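Local coordinates for phosphoribosylformylglycinamidine synthase 2 (Thermus thermophilus, PDB 3VIU), which belongs to the AIR synthase related (PurM-like) family, with its paired domains occurring twice in one chain, and carries bound adenosine-5'-diphosphate and a magnesium ion, at residues Ala79-Ile84 with Met113-Ile118; Gly104-Asp109 with Ile118-Ser123; Met176-Leu181 with Leu441-Lys446. All coordinates share one frame; numbering follows the deposited sequence.

Contact 1. Residues Ala79-Ile84 with Met113-Ile118; sequences AVAFKI and MGARPI. With ADP (adenosine-5'-diphosphate), chain B.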
loop_
_atom_site.group_PDB
_atom_site.type_symbol
_atom_site.label_atom_id
_atom_site.label_comp_id
_atom_site.label_asym_id
_atom_site.label_seq_id
_atom_site.Cartn_x
_atom_site.Cartn_y
_atom_site.Cartn_z
ATOM N N ALA A 79 -16.619 -5.018 -9.035
ATOM C CA ALA A 79 -15.229 -5.451 -8.919
ATOM C C ALA A 79 -14.450 -4.303 -8.288
ATOM O O ALA A 79 -14.920 -3.160 -8.261
ATOM C CB ALA A 79 -14.659 -5.777 -10.298
ATOM N N VAL A 80 -13.265 -4.605 -7.771
ATOM C CA VAL A 80 -12.433 -3.587 -7.155
ATOM C C VAL A 80 -10.990 -3.697 -7.631
ATOM O O VAL A 80 -10.381 -4.768 -7.576
ATOM C CB VAL A 80 -12.471 -3.685 -5.610
ATOM C CG1 VAL A 80 -11.382 -2.824 -4.995
ATOM C CG2 VAL A 80 -13.821 -3.227 -5.104
ATOM N N ALA A 81 -10.460 -2.583 -8.116
ATOM C CA ALA A 81 -9.089 -2.544 -8.575
ATOM C C ALA A 81 -8.292 -1.833 -7.497
ATOM O O ALA A 81 -8.791 -0.909 -6.856
ATOM C CB ALA A 81 -8.991 -1.778 -9.884
ATOM N N PHE A 82 -7.063 -2.274 -7.269
ATOM C CA PHE A 82 -6.226 -1.614 -6.289
ATOM C C PHE A 82 -4.766 -1.944 -6.504
ATOM O O PHE A 82 -4.421 -2.898 -7.198
ATOM C CB PHE A 82 -6.661 -1.957 -4.856
ATOM C CG PHE A 82 -6.519 -3.411 -4.493
ATOM C CD1 PHE A 82 -7.375 -4.367 -5.026
ATOM C CD2 PHE A 82 -5.553 -3.818 -3.583
ATOM C CE1 PHE A 82 -7.269 -5.709 -4.652
ATOM C CE2 PHE A 82 -5.443 -5.156 -3.201
ATOM C CZ PHE A 82 -6.301 -6.101 -3.737
ATOM N N LYS A 83 -3.910 -1.129 -5.906
ATOM C CA LYS A 83 -2.477 -1.304 -6.031
ATOM C C LYS A 83 -1.778 -0.288 -5.141
ATOM O O LYS A 83 -2.371 0.719 -4.741
ATOM C CB LYS A 83 -2.061 -1.081 -7.483
ATOM C CG LYS A 83 -0.583 -1.238 -7.739
ATOM C CD LYS A 83 -0.234 -0.656 -9.092
ATOM C CE LYS A 83 1.257 -0.561 -9.282
ATOM N NZ LYS A 83 1.556 0.222 -10.505
ATOM N N ILE A 84 -0.517 -0.560 -4.833
ATOM C CA ILE A 84 0.271 0.339 -4.007
ATOM C C ILE A 84 1.557 0.649 -4.767
ATOM O O ILE A 84 2.135 -0.227 -5.413
ATOM C CB ILE A 84 0.563 -0.295 -2.619
ATOM C CG1 ILE A 84 1.186 0.741 -1.687
ATOM C CG2 ILE A 84 1.475 -1.498 -2.769
ATOM C CD1 ILE A 84 1.369 0.236 -0.272
HETATM N N MSE A 113 -7.745 0.976 -15.386
HETATM C CA MSE A 113 -8.478 -0.291 -15.337
HETATM C C MSE A 113 -9.972 -0.021 -15.553
HETATM O O MSE A 113 -10.775 -0.953 -15.647
HETATM C CB MSE A 113 -8.309 -0.981 -13.982
HETATM C CG MSE A 113 -6.892 -1.317 -13.597
HETATM SE SE MSE A 113 -5.899 -2.291 -14.946
HETATM C CE MSE A 113 -6.884 -3.959 -14.959
ATOM N N GLY A 114 -10.333 1.258 -15.615
ATOM C CA GLY A 114 -11.720 1.641 -15.800
ATOM C C GLY A 114 -12.452 1.676 -14.474
ATOM O O GLY A 114 -13.685 1.657 -14.423
ATOM N N ALA A 115 -11.682 1.721 -13.392
ATOM C CA ALA A 115 -12.240 1.758 -12.046
ATOM C C ALA A 115 -12.176 3.174 -11.496
ATOM O O ALA A 115 -11.140 3.834 -11.570
ATOM C CB ALA A 115 -11.474 0.819 -11.136
ATOM N N ARG A 116 -13.296 3.639 -10.956
ATOM C CA ARG A 116 -13.349 4.970 -10.384
ATOM C C ARG A 116 -12.760 4.921 -8.977
ATOM O O ARG A 116 -13.230 4.170 -8.121
ATOM C CB ARG A 116 -14.795 5.455 -10.332
ATOM C CG ARG A 116 -14.990 6.754 -9.594
ATOM C CD ARG A 116 -16.466 7.113 -9.534
ATOM N NE ARG A 116 -16.985 7.498 -10.843
ATOM C CZ ARG A 116 -16.812 8.699 -11.385
ATOM N NH1 ARG A 116 -16.138 9.637 -10.727
ATOM N NH2 ARG A 116 -17.307 8.964 -12.587
ATOM N N PRO A 117 -11.703 5.704 -8.728
ATOM C CA PRO A 117 -11.039 5.761 -7.420
ATOM C C PRO A 117 -12.018 6.083 -6.289
ATOM O O PRO A 117 -12.692 7.104 -6.331
ATOM C CB PRO A 117 -10.009 6.865 -7.613
ATOM C CG PRO A 117 -9.636 6.709 -9.054
ATOM C CD PRO A 117 -10.978 6.519 -9.719
ATOM N N ILE A 118 -12.091 5.221 -5.280
ATOM C CA ILE A 118 -13.005 5.461 -4.173
ATOM C C ILE A 118 -12.255 5.682 -2.881
ATOM O O ILE A 118 -12.841 6.100 -1.879
ATOM C CB ILE A 118 -14.009 4.282 -3.962
ATOM C CG1 ILE A 118 -13.255 2.995 -3.603
ATOM C CG2 ILE A 118 -14.855 4.094 -5.210
ATOM C CD1 ILE A 118 -14.154 1.773 -3.401
HETATM P PB ADP B . 3.604 1.561 -12.944
HETATM O O1B ADP B . 4.966 1.999 -13.358
HETATM O O2B ADP B . 3.293 2.118 -11.466
HETATM O O3B ADP B . 2.486 2.167 -14.051
HETATM P PA ADP B . 4.957 -0.798 -12.708
HETATM O O1A ADP B . 5.623 -0.995 -14.025
HETATM O O2A ADP B . 5.913 0.115 -11.771
HETATM O O3A ADP B . 3.499 -0.076 -12.935
HETATM O "O5'" ADP B . 4.714 -2.213 -11.928
HETATM C "C5'" ADP B . 5.083 -3.308 -12.789
HETATM C "C4'" ADP B . 4.046 -4.469 -12.776
HETATM O "O4'" ADP B . 4.497 -5.564 -11.914
HETATM C "C3'" ADP B . 2.645 -4.072 -12.244
HETATM O "O3'" ADP B . 1.640 -4.838 -12.922
HETATM C "C2'" ADP B . 2.731 -4.397 -10.753
HETATM O "O2'" ADP B . 1.444 -4.624 -10.171
HETATM C "C1'" ADP B . 3.639 -5.629 -10.720
HETATM N N9 ADP B . 4.451 -5.671 -9.496
HETATM C C8 ADP B . 5.559 -4.917 -9.229
HETATM N N7 ADP B . 6.038 -5.208 -8.054
HETATM C C5 ADP B . 5.273 -6.164 -7.486
HETATM C C6 ADP B . 5.295 -6.864 -6.252
HETATM N N6 ADP B . 6.278 -6.605 -5.314
HETATM N N1 ADP B . 4.337 -7.787 -6.013
HETATM C C2 ADP B . 3.374 -8.053 -6.909
HETATM N N3 ADP B . 3.320 -7.417 -8.081
HETATM C C4 ADP B . 4.236 -6.479 -8.406
#

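Contact 2. Residues Gly104-Asp109 with Ile118-Ser123; sequences GGILRD and IALLDS. With ADP (adenosine-5'-diphosphate), chain B.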
loop_
_atom_site.group_PDB
_atom_site.type_symbol
_atom_site.label_atom_id
_atom_site.label_comp_id
_atom_site.label_asym_id
_atom_site.label_seq_id
_atom_site.Cartn_x
_atom_site.Cartn_y
_atom_site.Cartn_z
ATOM N N GLY A 104 -1.147 11.260 -7.548
ATOM C CA GLY A 104 -1.629 11.385 -8.913
ATOM C C GLY A 104 -1.370 10.120 -9.718
ATOM O O GLY A 104 -2.267 9.601 -10.383
ATOM N N GLY A 105 -0.138 9.620 -9.648
ATOM C CA GLY A 105 0.234 8.415 -10.364
ATOM C C GLY A 105 -0.576 7.178 -9.995
ATOM O O GLY A 105 -1.078 6.474 -10.878
ATOM N N ILE A 106 -0.709 6.900 -8.700
ATOM C CA ILE A 106 -1.462 5.728 -8.263
ATOM C C ILE A 106 -2.912 5.827 -8.753
ATOM O O ILE A 106 -3.524 4.829 -9.138
ATOM C CB ILE A 106 -1.423 5.579 -6.700
ATOM C CG1 ILE A 106 -1.901 4.191 -6.292
ATOM C CG2 ILE A 106 -2.304 6.622 -6.029
ATOM C CD1 ILE A 106 -0.962 3.090 -6.697
ATOM N N LEU A 107 -3.444 7.044 -8.757
ATOM C CA LEU A 107 -4.813 7.299 -9.198
ATOM C C LEU A 107 -4.998 6.932 -10.666
ATOM O O LEU A 107 -6.025 6.363 -11.051
ATOM C CB LEU A 107 -5.154 8.776 -9.000
ATOM C CG LEU A 107 -6.132 9.217 -7.909
ATOM C CD1 LEU A 107 -6.138 8.250 -6.744
ATOM C CD2 LEU A 107 -5.739 10.632 -7.464
ATOM N N ARG A 108 -4.002 7.266 -11.481
ATOM C CA ARG A 108 -4.061 6.975 -12.903
ATOM C C ARG A 108 -3.986 5.475 -13.190
ATOM O O ARG A 108 -4.640 4.990 -14.111
ATOM C CB ARG A 108 -2.950 7.730 -13.645
ATOM C CG ARG A 108 -3.197 9.236 -13.716
ATOM C CD ARG A 108 -2.266 9.908 -14.709
ATOM N NE ARG A 108 -0.898 9.998 -14.219
ATOM C CZ ARG A 108 -0.488 10.874 -13.305
ATOM N NH1 ARG A 108 0.782 10.879 -12.919
ATOM N NH2 ARG A 108 -1.343 11.751 -12.785
ATOM N N ASP A 109 -3.204 4.741 -12.398
ATOM C CA ASP A 109 -3.098 3.297 -12.587
ATOM C C ASP A 109 -4.451 2.636 -12.355
ATOM O O ASP A 109 -4.827 1.705 -13.059
ATOM C CB ASP A 109 -2.092 2.676 -11.614
ATOM C CG ASP A 109 -0.659 2.982 -11.976
ATOM O OD1 ASP A 109 -0.328 2.958 -13.179
ATOM O OD2 ASP A 109 0.143 3.228 -11.052
ATOM N N ILE A 118 -12.091 5.221 -5.280
ATOM C CA ILE A 118 -13.005 5.461 -4.173
ATOM C C ILE A 118 -12.255 5.682 -2.881
ATOM O O ILE A 118 -12.841 6.100 -1.879
ATOM C CB ILE A 118 -14.009 4.282 -3.962
ATOM C CG1 ILE A 118 -13.255 2.995 -3.603
ATOM C CG2 ILE A 118 -14.855 4.094 -5.210
ATOM C CD1 ILE A 118 -14.154 1.773 -3.401
ATOM N N ALA A 119 -10.957 5.400 -2.892
ATOM C CA ALA A 119 -10.177 5.592 -1.686
ATOM C C ALA A 119 -8.666 5.556 -1.876
ATOM O O ALA A 119 -8.148 4.910 -2.791
ATOM C CB ALA A 119 -10.587 4.563 -0.654
ATOM N N LEU A 120 -7.978 6.270 -0.988
ATOM C CA LEU A 120 -6.519 6.334 -0.956
ATOM C C LEU A 120 -6.051 5.993 0.455
ATOM O O LEU A 120 -6.706 6.346 1.432
ATOM C CB LEU A 120 -6.018 7.737 -1.319
ATOM C CG LEU A 120 -6.042 8.119 -2.803
ATOM C CD1 LEU A 120 -5.851 9.616 -2.960
ATOM C CD2 LEU A 120 -4.962 7.347 -3.537
ATOM N N LEU A 121 -4.941 5.274 0.553
ATOM C CA LEU A 121 -4.358 4.933 1.845
ATOM C C LEU A 121 -2.872 5.236 1.719
ATOM O O LEU A 121 -2.253 4.906 0.709
ATOM C CB LEU A 121 -4.565 3.453 2.198
ATOM C CG LEU A 121 -5.986 2.942 2.471
ATOM C CD1 LEU A 121 -6.692 2.660 1.148
ATOM C CD2 LEU A 121 -5.927 1.662 3.312
ATOM N N ASP A 122 -2.304 5.883 2.729
ATOM C CA ASP A 122 -0.890 6.224 2.694
ATOM C C ASP A 122 -0.068 5.395 3.680
ATOM O O ASP A 122 -0.507 5.115 4.792
ATOM C CB ASP A 122 -0.704 7.716 2.981
ATOM C CG ASP A 122 -1.376 8.151 4.268
ATOM O OD1 ASP A 122 -2.615 8.009 4.367
ATOM O OD2 ASP A 122 -0.674 8.635 5.184
ATOM N N SER A 123 1.123 4.994 3.255
ATOM C CA SER A 123 2.010 4.209 4.095
ATOM C C SER A 123 3.285 5.038 4.221
ATOM O O SER A 123 4.068 5.147 3.268
ATOM C CB SER A 123 2.289 2.859 3.434
ATOM O OG SER A 123 2.628 1.880 4.401
HETATM P PB ADP B . 3.604 1.561 -12.944
HETATM O O1B ADP B . 4.966 1.999 -13.358
HETATM O O2B ADP B . 3.293 2.118 -11.466
HETATM O O3B ADP B . 2.486 2.167 -14.051
HETATM P PA ADP B . 4.957 -0.798 -12.708
HETATM O O1A ADP B . 5.623 -0.995 -14.025
HETATM O O2A ADP B . 5.913 0.115 -11.771
HETATM O O3A ADP B . 3.499 -0.076 -12.935
HETATM O "O5'" ADP B . 4.714 -2.213 -11.928
HETATM C "C5'" ADP B . 5.083 -3.308 -12.789
HETATM C "C4'" ADP B . 4.046 -4.469 -12.776
HETATM O "O4'" ADP B . 4.497 -5.564 -11.914
HETATM C "C3'" ADP B . 2.645 -4.072 -12.244
HETATM O "O3'" ADP B . 1.640 -4.838 -12.922
HETATM C "C2'" ADP B . 2.731 -4.397 -10.753
HETATM O "O2'" ADP B . 1.444 -4.624 -10.171
HETATM C "C1'" ADP B . 3.639 -5.629 -10.720
HETATM N N9 ADP B . 4.451 -5.671 -9.496
HETATM C C8 ADP B . 5.559 -4.917 -9.229
HETATM N N7 ADP B . 6.038 -5.208 -8.054
HETATM C C5 ADP B . 5.273 -6.164 -7.486
HETATM C C6 ADP B . 5.295 -6.864 -6.252
HETATM N N6 ADP B . 6.278 -6.605 -5.314
HETATM N N1 ADP B . 4.337 -7.787 -6.013
HETATM C C2 ADP B . 3.374 -8.053 -6.909
HETATM N N3 ADP B . 3.320 -7.417 -8.081
HETATM C C4 ADP B . 4.236 -6.479 -8.406
#

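Contact 3. Residues Met176-Leu181 with Leu441-Lys446; sequences MCLGLL and LGVAAK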
loop_
_atom_site.group_PDB
_atom_site.type_symbol
_atom_site.label_atom_id
_atom_site.label_comp_id
_atom_site.label_asym_id
_atom_site.label_seq_id
_atom_site.Cartn_x
_atom_site.Cartn_y
_atom_site.Cartn_z
HETATM N N MSE A 176 -1.570 3.825 -1.695
HETATM C CA MSE A 176 -2.411 2.748 -2.173
HETATM C C MSE A 176 -3.725 3.358 -2.646
HETATM O O MSE A 176 -4.203 4.329 -2.066
HETATM C CB MSE A 176 -2.667 1.759 -1.042
HETATM C CG MSE A 176 -3.510 0.566 -1.424
HETATM SE SE MSE A 176 -3.814 -0.547 0.144
HETATM C CE MSE A 176 -5.174 -1.734 -0.557
ATOM N N CYS A 177 -4.300 2.800 -3.708
ATOM C CA CYS A 177 -5.561 3.309 -4.208
ATOM C C CYS A 177 -6.598 2.218 -4.493
ATOM O O CYS A 177 -6.274 1.149 -4.995
ATOM C CB CYS A 177 -5.329 4.146 -5.464
ATOM S SG CYS A 177 -6.836 4.950 -6.078
ATOM N N LEU A 178 -7.852 2.508 -4.152
ATOM C CA LEU A 178 -8.963 1.591 -4.380
ATOM C C LEU A 178 -9.930 2.205 -5.388
ATOM O O LEU A 178 -10.286 3.382 -5.279
ATOM C CB LEU A 178 -9.727 1.321 -3.077
ATOM C CG LEU A 178 -9.568 -0.059 -2.449
ATOM C CD1 LEU A 178 -8.176 -0.197 -1.872
ATOM C CD2 LEU A 178 -10.612 -0.251 -1.372
ATOM N N GLY A 179 -10.353 1.410 -6.367
ATOM C CA GLY A 179 -11.291 1.897 -7.358
ATOM C C GLY A 179 -12.342 0.843 -7.641
ATOM O O GLY A 179 -12.048 -0.357 -7.585
ATOM N N LEU A 180 -13.574 1.265 -7.923
ATOM C CA LEU A 180 -14.610 0.290 -8.222
ATOM C C LEU A 180 -15.115 0.443 -9.638
ATOM O O LEU A 180 -15.017 1.511 -10.246
ATOM C CB LEU A 180 -15.779 0.360 -7.222
ATOM C CG LEU A 180 -16.914 1.385 -7.265
ATOM C CD1 LEU A 180 -17.619 1.378 -8.606
ATOM C CD2 LEU A 180 -17.915 1.042 -6.180
ATOM N N LEU A 181 -15.652 -0.647 -10.161
ATOM C CA LEU A 181 -16.178 -0.665 -11.508
ATOM C C LEU A 181 -17.100 -1.856 -11.677
ATOM O O LEU A 181 -17.157 -2.750 -10.829
ATOM C CB LEU A 181 -15.034 -0.775 -12.516
ATOM C CG LEU A 181 -14.225 -2.074 -12.468
ATOM C CD1 LEU A 181 -13.361 -2.172 -13.714
ATOM C CD2 LEU A 181 -13.365 -2.125 -11.214
ATOM N N LEU A 441 -23.332 -4.127 -0.084
ATOM C CA LEU A 441 -21.903 -4.373 -0.138
ATOM C C LEU A 441 -21.027 -3.320 0.519
ATOM O O LEU A 441 -21.306 -2.119 0.474
ATOM C CB LEU A 441 -21.463 -4.547 -1.591
ATOM C CG LEU A 441 -22.121 -5.707 -2.337
ATOM C CD1 LEU A 441 -21.740 -5.647 -3.806
ATOM C CD2 LEU A 441 -21.694 -7.026 -1.709
ATOM N N GLY A 442 -19.950 -3.808 1.124
ATOM C CA GLY A 442 -18.982 -2.959 1.781
ATOM C C GLY A 442 -17.601 -3.484 1.443
ATOM O O GLY A 442 -17.375 -4.697 1.444
ATOM N N VAL A 443 -16.681 -2.575 1.132
ATOM C CA VAL A 443 -15.310 -2.941 0.793
ATOM C C VAL A 443 -14.388 -2.490 1.916
ATOM O O VAL A 443 -14.384 -1.314 2.273
ATOM C CB VAL A 443 -14.873 -2.256 -0.505
ATOM C CG1 VAL A 443 -13.477 -2.702 -0.883
ATOM C CG2 VAL A 443 -15.875 -2.564 -1.612
ATOM N N ALA A 444 -13.618 -3.423 2.477
ATOM C CA ALA A 444 -12.697 -3.108 3.561
ATOM C C ALA A 444 -11.252 -3.104 3.063
ATOM O O ALA A 444 -10.880 -3.903 2.205
ATOM C CB ALA A 444 -12.859 -4.108 4.694
ATOM N N ALA A 445 -10.440 -2.208 3.618
ATOM C CA ALA A 445 -9.047 -2.084 3.216
ATOM C C ALA A 445 -8.129 -1.647 4.349
ATOM O O ALA A 445 -8.511 -0.870 5.224
ATOM C CB ALA A 445 -8.936 -1.094 2.062
ATOM N N LYS A 446 -6.900 -2.142 4.310
ATOM C CA LYS A 446 -5.917 -1.791 5.313
ATOM C C LYS A 446 -4.518 -2.076 4.771
ATOM O O LYS A 446 -4.336 -2.949 3.925
ATOM C CB LYS A 446 -6.169 -2.605 6.584
ATOM C CG LYS A 446 -5.914 -1.851 7.890
ATOM C CD LYS A 446 -4.450 -1.631 8.140
ATOM C CE LYS A 446 -4.232 -0.890 9.447
ATOM N NZ LYS A 446 -4.870 0.449 9.409
#

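Contact 1. Residues Ala79-Ile84 with Met113-Ile118
Ala81 meets Ala115 methyl to methyl, the two CB atoms 3.8 Å apart, and the same Ala81 CB lies 4.2 Å from CB of Met113, a selenomethionine in this model. These two are the close contacts; no hydrogen bond crosses between the segments. Alanine suits both places: each strand or loop presents one methyl, and the CA atoms of Ala81 and Ala115 can come within 6.4 Å. Met113 meets Ala81 with the first carbons of its side chain, CB and CG. Its torsions all lie near -60°, which curls the rest of the chain, and Val71 of the adjoining strand packs against both Met113 and Ala81.

The backbone prepares the meeting. Gly114 ends the helix before it in a Schellman motif, with a positive phi of 85° that glycine tolerates easily, and the chain then turns to set Ala115 over the sheet before strand 116-126 begins. Within the sheet, Ala81 is hydrogen-bonded through its backbone to Gly179 of strand 172-182.

Polar interactions lie away from the alanine pair. Lys83, two residues beyond Ala81, carries CG anti to its backbone N (chi1 -180°) and stays extended, so that the amine reaches the nucleotide. Lys83 NZ donates to O2B of ADP at 2.7 Å and also to the bridging O3A of ADP at 3.1 Å. A long, weak ion pair links the same amine to Glu85. In the other segment, Arg116 forms a salt bridge with Glu243.

The chemistry thus divides sharply: a small, buried, apolar seam packs strand 78-86 against the helix end and the loop after it, while the same strand extends a lysine whose two bonds grip the diphosphate of ADP.

Contact 2. Residues Gly104-Asp109 with Ile118-Ser123
Leu120 pushes one methyl between two residues of the helix: its CD2 lies 3.5 Å from CD1 of Leu107 and 3.7 Å from CG2 of Ile106. All three are buried, and the contact is wholly apolar. Branched aliphatic residues suit it, since branching gives each a methyl that can reach the interface; both methyls of Leu120 come near Leu107 CD1.

Ile106 divides its branches. CG1 stands anti to the backbone N (chi1 -166°), leaving CG2 between the backbone N and the carbonyl carbon, turned to Leu120, while CD1 packs on the backbone of the strand bearing Lys83. Ile106 and Leu120 lie alongside, pointing opposite ways. Leu107 instead runs roughly perpendicular to Leu120. Its CA-CB bond is not aimed at the strand, but the end of the side chain swings nearer; chi1 of -109° lies outside the usual staggered positions, as does chi2.

The helix is regular here, with Arg108 N bonded to Gly104 O at 3.1 Å. The guanidinium of Arg108 folds back so that Gly104 O sits 3.3 Å above one face, toward the rim, and NH1 bonds to Gln305. Asp109 turns another way, to the nucleotide: its OD1 comes 3.1 Å from O3B of ADP.

A classic beta bulge precedes Leu120, Ile118 and Ala119 together lying opposite Leu178. Around the contact, Cys177 of strand 172-182 touches Ile106, Leu107 and Leu120, and Tyr148 and Ile152 of helix 132-152 pack on Leu107. Helix 95-112 therefore lies across the sheet, beside helix 132-152, over strands 116-126 and 172-182.

Contact 3. Residues Met176-Leu181 with Leu441-Lys446
Leu178 reaches from the sheet of one PurM-like N-terminal domain to Val443 and Ala445 in the matching sheet of the other, two structural counterparts within one chain. Strands 172-182 and 441-448 are both interior strands of their six-stranded sheets, though not equivalent ones, and here face each other, running in opposite directions. The pairing recalls the dimers of PurM-like proteins, in which N-terminal domains meet through their sheets.

No hydrogen bond joins the two segments. Their nearest CA atoms, those of Leu178 and Ala445, are 8.4 Å apart, a spacing for side-chain packing between sheets and not for strand pairing.

The apolar contact rests on three residues. Long, branched Leu178 bridges the gap. The side chains of Leu178 and Val443 point opposite ways and overlap alongside; Val443 CG1, anti to the backbone N (chi1 -177°), does the touching, while small Ala445 accepts the leucine end without crowding it. Phe82 and Ile118, on the two strands flanking 172-182, also touch Leu178.

Most of the work falls to one methyl: Leu178 CD2 lies 3.8 Å from Val443 CG1 and 3.9 Å from Ala445 CB.

In the fold
Contacts 1 and 2 lie within one PurM-like N-terminal domain, their centres about 9 Å apart; their segments alternate along the chain and share Ile118 of strand 116-126. Contact 3 comes later, spans some 260 residues and joins this domain to its counterpart; its centre is about 7 Å from that of contact 1 and 11 Å from that of contact 2. Strand 172-182 ties them together, lying between strands 78-86 and 116-126 in the sheet. One side of that sheet thus receives helix 95-112, and the other meets the second domain. Lys83 and Asp109, which lie on the segments of contacts 1 and 2, both reach ADP, whose pocket also includes Asp485 and Gly522 from the second domain.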